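PDB 6YUB: adenylyltransferase and sulfurtransferase uba4 from Chaetomium thermophilum, which probably activates a ubiquitin-like sulfur-carrier protein by adenylating its C-terminus and passes sulfur to it, for tRNA thiolation and molybdenum cofactor synthesis. Local coordinates for residues 65-79 with 84-96. Sequence-based numbering, arbitrary orientation. Where two conformers were deposited one is given.
Sequences DGDSVETSNLHRQVA and RVGMLKVDSLITH
K89 runs its long aliphatic chain along the backbone of S68, with CG 3.6 Å from S68 C, and bends at chi3 (-88°), bringing its ammonium to D65. The contact joins the loop after strand 60-64 to the start of helix 89-100 in the Rossmann-like ThiF domain. NZ forms a salt bridge with D65 OD2, 3.0 Å away, meeting it on the syn side but 29° out of the carboxylate plane. D65 is held from other directions too: OD1 takes the backbone N of D67 in an Asx turn, and OD2 also accepts from the backbone N of A42. A lysine suits this place because its methylenes can pack while its tip carries charge. Backbone hydrogen bonds set the register of the two segments, with a single bridge between S68 and L88: K89 N donates to D67 O almost straight, V69 N reaches M87 O at 2.8 Å, and G86 N returns to V69 O. G86 is the third residue of the type II turn R84 to M87; at its positive phi a side chain would jam against the carbonyl O of V85, which calls for glycine. Branched V69 packs against that turn, with CB 3.5 Å from R84 O; a chi1 of 173° places CG1 beside V85 and CG2 against S92 CB, 3.7 Å away. Farther along, the A79 methyl lies 3.4 Å from L93 CD1, closer than usual van der Waals contact, and obliquely beside the H96 ring; it is small enough to fit against both. An alanine at D65 is likely to leave the K89 ammonium without its carboxylate mate and the backbone N atoms of D67 and A42 without their acceptors. Since D65 and K89 are both predicted to bind ATP, their pairing probably helps to place both side chains at the nucleotide site.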
ATOM      1  N   ASP B  65      12.245  18.417  12.557  1.00 30.48           N
ATOM      2  CA  ASP B  65      10.932  19.040  12.470  1.00 31.44           C
ATOM      3  C   ASP B  65      10.851  20.165  13.492  1.00 41.04           C
ATOM      4  O   ASP B  65      11.335  20.021  14.621  1.00 36.98           O
ATOM      5  CB  ASP B  65       9.817  18.018  12.713  1.00 34.58           C
ATOM      6  CG  ASP B  65       8.530  18.380  11.998  1.00 40.11           C
ATOM      7  OD1 ASP B  65       8.116  19.557  12.074  1.00 39.61           O
ATOM      8  OD2 ASP B  65       7.942  17.487  11.344  1.00 40.30           O
ATOM      9  N   GLY B  66      10.234  21.274  13.092  1.00 46.42           N
ATOM     10  CA  GLY B  66      10.075  22.416  13.969  1.00 45.81           C
ATOM     11  C   GLY B  66       8.630  22.722  14.305  1.00 46.83           C
ATOM     12  O   GLY B  66       8.348  23.663  15.057  1.00 46.74           O
ATOM     13  N   ASP B  67       7.707  21.937  13.760  1.00 38.42           N
ATOM     14  CA  ASP B  67       6.287  22.146  13.987  1.00 39.37           C
ATOM     15  C   ASP B  67       5.817  21.390  15.233  1.00 36.61           C
ATOM     16  O   ASP B  67       6.557  20.607  15.834  1.00 31.34           O
ATOM     17  CB  ASP B  67       5.483  21.713  12.763  1.00 38.77           C
ATOM     18  CG  ASP B  67       5.674  22.644  11.579  1.00 50.37           C
ATOM     19  OD1 ASP B  67       5.805  23.868  11.790  1.00 49.55           O
ATOM     20  OD2 ASP B  67       5.694  22.150  10.428  1.00 55.55           O
ATOM     21  N   SER B  68       4.561  21.628  15.604  1.00 37.81           N
ATOM     22  CA  SER B  68       3.969  21.080  16.810  1.00 42.85           C
ATOM     23  C   SER B  68       2.865  20.082  16.478  1.00 39.73           C
ATOM     24  O   SER B  68       2.321  20.065  15.373  1.00 38.78           O
ATOM     25  CB  SER B  68       3.396  22.195  17.694  1.00 46.43           C
ATOM     26  OG  SER B  68       4.418  22.857  18.418  1.00 50.62           O
ATOM     27  N   VAL B  69       2.539  19.246  17.468  1.00 36.93           N
ATOM     28  CA  VAL B  69       1.474  18.263  17.312  1.00 34.70           C
ATOM     29  C   VAL B  69       0.121  18.960  17.352  1.00 39.01           C
ATOM     30  O   VAL B  69      -0.126  19.835  18.197  1.00 40.13           O
ATOM     31  CB  VAL B  69       1.576  17.189  18.410  1.00 41.50           C
ATOM     32  CG1 VAL B  69       0.374  16.248  18.369  1.00 37.35           C
ATOM     33  CG2 VAL B  69       2.882  16.412  18.268  1.00 37.37           C
ATOM     34  N   GLU B  70      -0.766  18.572  16.439  1.00 39.49           N
ATOM     35  CA  GLU B  70      -2.106  19.130  16.355  1.00 39.92           C
ATOM     36  C   GLU B  70      -3.130  18.005  16.342  1.00 40.10           C
ATOM     37  O   GLU B  70      -2.860  16.902  15.860  1.00 40.18           O
ATOM     38  CB  GLU B  70      -2.280  20.002  15.101  1.00 50.04           C
ATOM     39  CG  GLU B  70      -1.447  21.269  15.106  1.00 51.04           C
ATOM     40  CD  GLU B  70      -1.599  22.077  13.827  1.00 57.12           C
ATOM     41  OE1 GLU B  70      -1.411  21.509  12.731  1.00 58.27           O
ATOM     42  OE2 GLU B  70      -1.913  23.281  13.920  1.00 58.79           O
ATOM     43  N   THR B  71      -4.319  18.303  16.872  1.00 45.82           N
ATOM     44  CA  THR B  71      -5.363  17.291  16.983  1.00 44.78           C
ATOM     45  C   THR B  71      -5.823  16.813  15.613  1.00 46.00           C
ATOM     46  O   THR B  71      -6.111  15.623  15.425  1.00 41.01           O
ATOM     47  CB  THR B  71      -6.549  17.854  17.771  1.00 45.67           C
ATOM     48  OG1 THR B  71      -6.092  18.341  19.038  1.00 47.66           O
ATOM     49  CG2 THR B  71      -7.614  16.779  17.986  1.00 42.45           C
ATOM     50  N   SER B  72      -5.902  17.725  14.644  1.00 42.34           N
ATOM     51  CA  SER B  72      -6.445  17.407  13.329  1.00 41.10           C
ATOM     52  C   SER B  72      -5.507  16.565  12.475  1.00 37.99           C
ATOM     53  O   SER B  72      -5.905  16.175  11.373  1.00 42.41           O
ATOM     54  CB  SER B  72      -6.787  18.705  12.593  1.00 44.58           C
ATOM     55  OG  SER B  72      -5.651  19.547  12.494  1.00 43.97           O
ATOM     56  N   ASN B  73      -4.292  16.281  12.938  1.00 30.26           N
ATOM     57  CA  ASN B  73      -3.353  15.455  12.193  1.00 37.54           C
ATOM     58  C   ASN B  73      -3.163  14.072  12.803  1.00 40.37           C
ATOM     59  O   ASN B  73      -2.414  13.260  12.247  1.00 38.08           O
ATOM     60  CB  ASN B  73      -1.993  16.157  12.093  1.00 42.46           C
ATOM     61  CG  ASN B  73      -2.052  17.433  11.276  1.00 47.21           C
ATOM     62  OD1 ASN B  73      -2.869  17.564  10.364  1.00 48.33           O
ATOM     63  ND2 ASN B  73      -1.180  18.383  11.597  1.00 45.83           N
ATOM     64  N   LEU B  74      -3.824  13.777  13.925  1.00 40.66           N
ATOM     65  CA  LEU B  74      -3.596  12.505  14.600  1.00 44.67           C
ATOM     66  C   LEU B  74      -4.090  11.328  13.770  1.00 39.07           C
ATOM     67  O   LEU B  74      -3.543  10.227  13.880  1.00 35.07           O
ATOM     68  CB  LEU B  74      -4.270  12.516  15.972  1.00 41.39           C
ATOM     69  CG  LEU B  74      -3.641  13.461  16.997  1.00 41.47           C
ATOM     70  CD1 LEU B  74      -4.493  13.543  18.257  1.00 39.46           C
ATOM     71  CD2 LEU B  74      -2.226  13.015  17.336  1.00 40.93           C
ATOM     72  N   HIS B  75      -5.105  11.541  12.927  1.00 42.43           N
ATOM     73  CA  HIS B  75      -5.637  10.452  12.117  1.00 43.19           C
ATOM     74  C   HIS B  75      -4.585   9.859  11.191  1.00 40.28           C
ATOM     75  O   HIS B  75      -4.718   8.700  10.785  1.00 46.64           O
ATOM     76  CB  HIS B  75      -6.835  10.938  11.303  1.00 42.63           C
ATOM     77  CG  HIS B  75      -6.469  11.850  10.175  1.00 50.12           C
ATOM     78  ND1 HIS B  75      -6.547  11.468   8.852  1.00 46.90           N
ATOM     79  CD2 HIS B  75      -6.024  13.129  10.171  1.00 48.37           C
ATOM     80  CE1 HIS B  75      -6.166  12.472   8.084  1.00 49.03           C
ATOM     81  NE2 HIS B  75      -5.844  13.491   8.858  1.00 46.76           N
ATOM     82  N   ARG B  76      -3.549  10.631  10.847  0.52 46.78           N
ATOM     83  CA  ARG B  76      -2.466  10.167   9.992  0.52 47.16           C
ATOM     84  C   ARG B  76      -1.114  10.115  10.690  0.52 45.79           C
ATOM     85  O   ARG B  76      -0.241   9.361  10.246  0.52 46.01           O
ATOM     86  CB  ARG B  76      -2.341  11.065   8.749  0.52 46.42           C
ATOM     87  CG  ARG B  76      -1.907  12.495   9.051  0.52 45.10           C
ATOM     88  CD  ARG B  76      -1.722  13.334   7.779  0.52 44.17           C
ATOM     89  NE  ARG B  76      -0.687  14.353   7.966  0.52 43.72           N
ATOM     90  CZ  ARG B  76       0.492  14.361   7.343  0.52 41.08           C
ATOM     91  NH1 ARG B  76       0.799  13.420   6.458  0.52 43.19           N
ATOM     92  NH2 ARG B  76       1.362  15.326   7.594  0.52 39.44           N
ATOM     93  N   GLN B  77      -0.913  10.890  11.754  1.00 36.54           N
ATOM     94  CA  GLN B  77       0.346  10.896  12.499  1.00 34.23           C
ATOM     95  C   GLN B  77       0.165  10.093  13.788  1.00 37.13           C
ATOM     96  O   GLN B  77       0.096  10.628  14.895  1.00 37.61           O
ATOM     97  CB  GLN B  77       0.786  12.330  12.775  1.00 28.73           C
ATOM     98  CG  GLN B  77       0.720  13.227  11.547  1.00 36.84           C
ATOM     99  CD  GLN B  77       1.282  14.618  11.788  1.00 38.80           C
ATOM    100  OE1 GLN B  77       1.578  15.001  12.923  1.00 34.28           O
ATOM    101  NE2 GLN B  77       1.433  15.383  10.712  1.00 34.22           N
ATOM    102  N   VAL B  78       0.093   8.770  13.612  1.00 35.91           N
ATOM    103  CA  VAL B  78      -0.338   7.881  14.689  1.00 40.91           C
ATOM    104  C   VAL B  78       0.729   7.622  15.739  1.00 34.08           C
ATOM    105  O   VAL B  78       0.444   6.961  16.743  1.00 34.77           O
ATOM    106  CB  VAL B  78      -0.814   6.537  14.106  1.00 45.21           C
ATOM    107  CG1 VAL B  78      -1.956   6.760  13.121  1.00 47.76           C
ATOM    108  CG2 VAL B  78       0.336   5.797  13.431  1.00 46.21           C
ATOM    109  N   ALA B  79       1.947   8.124  15.544  1.00 38.25           N
ATOM    110  CA  ALA B  79       2.962   8.031  16.584  1.00 38.83           C
ATOM    111  C   ALA B  79       2.804   9.105  17.654  1.00 38.12           C
ATOM    112  O   ALA B  79       3.522   9.069  18.660  1.00 35.97           O
ATOM    113  CB  ALA B  79       4.364   8.120  15.973  1.00 41.38           C
ATOM    114  N   ARG B  84      -0.165  14.979  24.011  1.00 41.91           N
ATOM    115  CA  ARG B  84       1.046  15.656  23.568  1.00 43.68           C
ATOM    116  C   ARG B  84       0.765  16.728  22.523  1.00 36.16           C
ATOM    117  O   ARG B  84       1.704  17.257  21.922  1.00 33.64           O
ATOM    118  CB  ARG B  84       2.055  14.636  23.028  1.00 35.19           C
ATOM    119  CG  ARG B  84       2.501  13.626  24.069  1.00 31.28           C
ATOM    120  CD  ARG B  84       3.837  12.986  23.710  1.00 31.55           C
ATOM    121  NE  ARG B  84       3.743  12.081  22.575  1.00 32.30           N
ATOM    122  CZ  ARG B  84       3.462  10.784  22.664  1.00 38.20           C
ATOM    123  NH1 ARG B  84       3.241  10.223  23.845  1.00 35.79           N
ATOM    124  NH2 ARG B  84       3.410  10.044  21.565  1.00 34.96           N
ATOM    125  N   VAL B  85      -0.506  17.068  22.302  1.00 34.40           N
ATOM    126  CA  VAL B  85      -0.842  18.182  21.430  1.00 34.53           C
ATOM    127  C   VAL B  85      -0.214  19.453  21.980  1.00 38.08           C
ATOM    128  O   VAL B  85      -0.290  19.736  23.183  1.00 35.58           O
ATOM    129  CB  VAL B  85      -2.364  18.311  21.291  1.00 34.87           C
ATOM    130  CG1 VAL B  85      -2.731  19.639  20.640  1.00 37.91           C
ATOM    131  CG2 VAL B  85      -2.922  17.149  20.481  1.00 34.27           C
ATOM    132  N   GLY B  86       0.397  20.234  21.092  1.00 36.33           N
ATOM    133  CA  GLY B  86       1.140  21.406  21.476  1.00 40.85           C
ATOM    134  C   GLY B  86       2.622  21.180  21.655  1.00 44.32           C
ATOM    135  O   GLY B  86       3.398  22.148  21.624  1.00 44.83           O
ATOM    136  N   MET B  87       3.041  19.934  21.847  1.00 38.46           N
ATOM    137  CA  MET B  87       4.453  19.601  21.949  1.00 38.68           C
ATOM    138  C   MET B  87       5.067  19.508  20.556  1.00 40.87           C
ATOM    139  O   MET B  87       4.382  19.232  19.567  1.00 40.12           O
ATOM    140  CB  MET B  87       4.626  18.280  22.697  1.00 38.11           C
ATOM    141  CG  MET B  87       6.068  17.834  22.881  1.00 41.63           C
ATOM    142  SD  MET B  87       6.184  16.121  23.463  1.00 44.24           S
ATOM    143  CE  MET B  87       5.338  16.235  25.040  1.00 38.56           C
ATOM    144  N   LEU B  88       6.373  19.760  20.487  1.00 40.13           N
ATOM    145  CA  LEU B  88       7.110  19.570  19.249  1.00 36.79           C
ATOM    146  C   LEU B  88       6.908  18.150  18.728  1.00 39.15           C
ATOM    147  O   LEU B  88       6.957  17.178  19.489  1.00 35.30           O
ATOM    148  CB  LEU B  88       8.596  19.841  19.473  1.00 38.14           C
ATOM    149  CG  LEU B  88       9.005  21.283  19.767  1.00 40.35           C
ATOM    150  CD1 LEU B  88      10.501  21.371  20.028  1.00 41.28           C
ATOM    151  CD2 LEU B  88       8.610  22.195  18.622  1.00 43.89           C
ATOM    152  N   LYS B  89       6.669  18.039  17.417  1.00 35.45           N
ATOM    153  CA  LYS B  89       6.498  16.722  16.812  1.00 33.94           C
ATOM    154  C   LYS B  89       7.709  15.837  17.067  1.00 36.70           C
ATOM    155  O   LYS B  89       7.559  14.657  17.414  1.00 34.79           O
ATOM    156  CB  LYS B  89       6.250  16.869  15.311  1.00 37.93           C
ATOM    157  CG  LYS B  89       4.901  17.485  14.959  1.00 39.01           C
ATOM    158  CD  LYS B  89       4.455  17.081  13.559  1.00 42.14           C
ATOM    159  CE  LYS B  89       4.972  18.032  12.500  1.00 40.99           C
ATOM    160  NZ  LYS B  89       4.915  17.425  11.136  1.00 42.03           N
ATOM    161  N   VAL B  90       8.916  16.388  16.925  1.00 32.78           N
ATOM    162  CA  VAL B  90      10.125  15.593  17.096  1.00 34.89           C
ATOM    163  C   VAL B  90      10.180  14.985  18.493  1.00 43.32           C
ATOM    164  O   VAL B  90      10.568  13.820  18.662  1.00 36.39           O
ATOM    165  CB  VAL B  90      11.368  16.454  16.798  1.00 37.72           C
ATOM    166  CG1 VAL B  90      11.454  17.637  17.750  1.00 43.94           C
ATOM    167  CG2 VAL B  90      12.626  15.608  16.878  1.00 40.76           C
ATOM    168  N   ASP B  91       9.796  15.759  19.517  1.00 34.91           N
ATOM    169  CA  ASP B  91       9.833  15.251  20.883  1.00 38.16           C
ATOM    170  C   ASP B  91       8.711  14.250  21.133  1.00 34.52           C
ATOM    171  O   ASP B  91       8.914  13.241  21.818  1.00 31.40           O
ATOM    172  CB  ASP B  91       9.741  16.412  21.877  1.00 39.03           C
ATOM    173  CG  ASP B  91      11.016  17.232  21.940  1.00 43.62           C
ATOM    174  OD1 ASP B  91      12.114  16.634  21.942  1.00 45.67           O
ATOM    175  OD2 ASP B  91      10.924  18.476  21.987  1.00 45.12           O
ATOM    176  N   SER B  92       7.515  14.513  20.597  1.00 30.33           N
ATOM    177  CA  SER B  92       6.406  13.582  20.770  1.00 26.79           C
ATOM    178  C   SER B  92       6.681  12.261  20.062  1.00 28.71           C
ATOM    179  O   SER B  92       6.325  11.194  20.572  1.00 36.44           O
ATOM    180  CB  SER B  92       5.115  14.211  20.246  1.00 27.57           C
ATOM    181  OG  SER B  92       4.050  13.286  20.257  1.00 27.80           O
ATOM    182  N   LEU B  93       7.305  12.315  18.884  1.00 29.60           N
ATOM    183  CA  LEU B  93       7.610  11.099  18.146  1.00 29.47           C
ATOM    184  C   LEU B  93       8.681  10.280  18.851  1.00 33.19           C
ATOM    185  O   LEU B  93       8.555   9.050  18.957  1.00 25.73           O
ATOM    186  CB  LEU B  93       8.059  11.450  16.728  1.00 24.98           C
ATOM    187  CG  LEU B  93       8.609  10.302  15.887  1.00 29.56           C
ATOM    188  CD1 LEU B  93       7.642   9.139  15.874  1.00 28.37           C
ATOM    189  CD2 LEU B  93       8.900  10.775  14.456  1.00 26.83           C
ATOM    190  N   ILE B  94       9.739  10.940  19.332  1.00 26.87           N
ATOM    191  CA  ILE B  94      10.805  10.229  20.025  1.00 34.92           C
ATOM    192  C   ILE B  94      10.288   9.602  21.316  1.00 35.79           C
ATOM    193  O   ILE B  94      10.779   8.548  21.741  1.00 36.99           O
ATOM    194  CB  ILE B  94      11.992  11.176  20.291  1.00 35.94           C
ATOM    195  CG1 ILE B  94      12.707  11.480  18.976  1.00 34.09           C
ATOM    196  CG2 ILE B  94      12.944  10.572  21.319  1.00 33.62           C
ATOM    197  CD1 ILE B  94      13.705  12.618  19.049  1.00 35.70           C
ATOM    198  N   THR B  95       9.289  10.218  21.947  1.00 29.79           N
ATOM    199  CA  THR B  95       8.698   9.617  23.138  1.00 36.72           C
ATOM    200  C   THR B  95       8.145   8.232  22.821  1.00 34.70           C
ATOM    201  O   THR B  95       8.323   7.291  23.602  1.00 30.50           O
ATOM    202  CB  THR B  95       7.594  10.512  23.704  1.00 31.54           C
ATOM    203  OG1 THR B  95       8.160  11.740  24.175  1.00 40.05           O
ATOM    204  CG2 THR B  95       6.876   9.812  24.851  1.00 34.95           C
ATOM    205  N   HIS B  96       7.483   8.086  21.670  1.00 38.51           N
ATOM    206  CA  HIS B  96       6.933   6.794  21.273  1.00 33.53           C
ATOM    207  C   HIS B  96       8.019   5.852  20.771  1.00 29.93           C
ATOM    208  O   HIS B  96       7.949   4.641  21.004  1.00 31.89           O
ATOM    209  CB  HIS B  96       5.861   6.997  20.200  1.00 34.36           C
ATOM    210  CG  HIS B  96       5.263   5.723  19.689  1.00 31.75           C
ATOM    211  ND1 HIS B  96       4.636   4.811  20.510  1.00 34.41           N
ATOM    212  CD2 HIS B  96       5.192   5.213  18.435  1.00 32.45           C
ATOM    213  CE1 HIS B  96       4.206   3.793  19.785  1.00 36.86           C
ATOM    214  NE2 HIS B  96       4.526   4.016  18.523  1.00 37.01           N
TER
HETATM  215  O   HOH W   1       9.044  19.400  15.955  1.00 27.31           O